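Local coordinates for N-terminal acetyltransferase B complex subunit MDM20 (PDB 5K04) that serves as the non-catalytic subunit of the NatB N-terminal acetyltransferase complex, wrapping around and probably scaffolding the catalytic subunit NAT3, at the interface of chains A and B. Coordinates in Å, arbitrary orientation; residue numbers count along the deposited sequence, not the author numbering. Chains: chain A, Uncharacterized protein; chain B, N-terminal acetyltransferase B complex subunit NAT3.

The interface of chains A and B. Residues chain A 374, 409-410, 557-558; chain B 53, 81-83.
A:Asn557 and B:Gln53 both hold CG opposite the backbone nitrogen (chi1 -156° and -179°), and B:Gln53 runs on extended, which sends their amides toward each other from opposite directions. They meet where the MDM20/NAA25-family subunit touches its GNAT-fold catalytic partner, NAT3. The donor is NE2 of B:Gln53, at the start of strand 53-65, and the acceptor is the side-chain carbonyl OD1 of A:Asn557, 2.6 Å away. The donor sits a little off the carbonyl plane, and the two amides are turned 66° apart and meet through one N-H and one carbonyl, not as a flat paired dimer. The other branch of A:Asn557, ND2, faces aliphatic carbon: CD2 of B:Leu81 at 3.7 Å and CG of B:Gln83 at 3.6 Å. The loop residue A:Asn557 thus reaches between B:Gln53 and the short 3-10 helix 82-84 and buries 57 Å² against NAT3.

Beyond that CG, B:Gln83 bends at chi2, and its amide end meets the carboxylate of A:Glu374. NE2 of B:Gln83 makes a weak hydrogen bond of 3.2 Å to OE1 of A:Glu374 and lies nearly as close to OE2, with amide and carboxylate planes steeply inclined. OE1 of A:Glu374 also takes a salt bridge from A:Lys410 NZ at 2.9 Å through its syn lone pair; this contact within MDM20 probably steadies the carboxylate for B:Gln83. NZ of A:Lys410 also lies 4.0 Å from OD2 of B:Asp82, too far for a direct bond, though its charge may ease the nearness of A:Glu374 and B:Asp82.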
# COMPACT_ATOMS: atom_id res chain seq x y z
N GLU A 374 11.33 -21.94 7.90
CA GLU A 374 10.59 -22.15 6.67
C GLU A 374 9.84 -23.46 6.72
O GLU A 374 8.70 -23.56 6.26
CB GLU A 374 11.56 -22.13 5.48
CG GLU A 374 12.23 -20.77 5.20
CD GLU A 374 11.25 -19.66 4.78
OE1 GLU A 374 11.39 -18.51 5.26
OE2 GLU A 374 10.34 -19.95 3.97
N TYR A 409 9.70 -12.20 10.50
CA TYR A 409 8.45 -11.46 10.35
C TYR A 409 7.29 -12.38 9.99
O TYR A 409 6.16 -12.14 10.42
CB TYR A 409 8.63 -10.33 9.33
CG TYR A 409 8.73 -10.76 7.88
CD1 TYR A 409 7.60 -11.11 7.15
CD2 TYR A 409 9.96 -10.80 7.23
CE1 TYR A 409 7.69 -11.50 5.81
CE2 TYR A 409 10.05 -11.20 5.88
CZ TYR A 409 8.93 -11.55 5.18
OH TYR A 409 9.01 -11.93 3.85
N LYS A 410 7.54 -13.43 9.20
CA LYS A 410 6.44 -14.31 8.83
C LYS A 410 5.83 -14.96 10.07
O LYS A 410 4.61 -15.06 10.19
CB LYS A 410 6.89 -15.38 7.83
CG LYS A 410 7.17 -14.80 6.44
CD LYS A 410 7.08 -15.86 5.35
CE LYS A 410 8.13 -16.92 5.47
NZ LYS A 410 9.49 -16.38 5.30
N ASN A 557 5.06 -15.92 1.88
CA ASN A 557 6.21 -15.85 0.99
C ASN A 557 7.04 -17.12 1.12
O ASN A 557 7.51 -17.46 2.21
CB ASN A 557 7.06 -14.63 1.32
CG ASN A 557 7.89 -14.16 0.15
OD1 ASN A 557 7.37 -13.57 -0.79
ND2 ASN A 557 9.19 -14.41 0.21
N GLY A 558 7.19 -17.84 0.00
CA GLY A 558 7.88 -19.11 0.01
C GLY A 558 7.02 -20.28 0.41
O GLY A 558 7.53 -21.41 0.46
N GLN B 53 8.26 -10.93 -8.73
CA GLN B 53 8.33 -10.38 -7.39
C GLN B 53 9.68 -9.73 -7.16
O GLN B 53 10.71 -10.25 -7.60
CB GLN B 53 8.10 -11.49 -6.35
CG GLN B 53 8.13 -11.00 -4.90
CD GLN B 53 8.25 -12.12 -3.87
OE1 GLN B 53 8.58 -13.26 -4.20
NE2 GLN B 53 8.00 -11.80 -2.61
N LEU B 81 15.65 -9.63 -0.45
CA LEU B 81 14.73 -10.58 0.17
C LEU B 81 15.47 -11.81 0.68
O LEU B 81 16.37 -12.33 0.02
CB LEU B 81 13.65 -10.98 -0.85
CG LEU B 81 12.57 -11.95 -0.39
CD1 LEU B 81 11.86 -11.32 0.78
CD2 LEU B 81 11.61 -12.26 -1.55
N ASP B 82 15.07 -12.29 1.88
CA ASP B 82 15.76 -13.40 2.55
C ASP B 82 15.88 -14.64 1.66
O ASP B 82 16.90 -15.34 1.69
CB ASP B 82 15.01 -13.76 3.84
CG ASP B 82 13.53 -14.04 3.62
OD1 ASP B 82 13.09 -14.04 2.45
OD2 ASP B 82 12.81 -14.25 4.62
N GLN B 83 14.85 -14.94 0.86
CA GLN B 83 14.88 -16.14 0.02
C GLN B 83 16.01 -16.09 -0.99
O GLN B 83 16.49 -17.14 -1.44
CB GLN B 83 13.54 -16.33 -0.71
CG GLN B 83 12.29 -16.28 0.17
CD GLN B 83 12.12 -17.52 1.05
OE1 GLN B 83 12.25 -18.65 0.59
NE2 GLN B 83 11.80 -17.30 2.32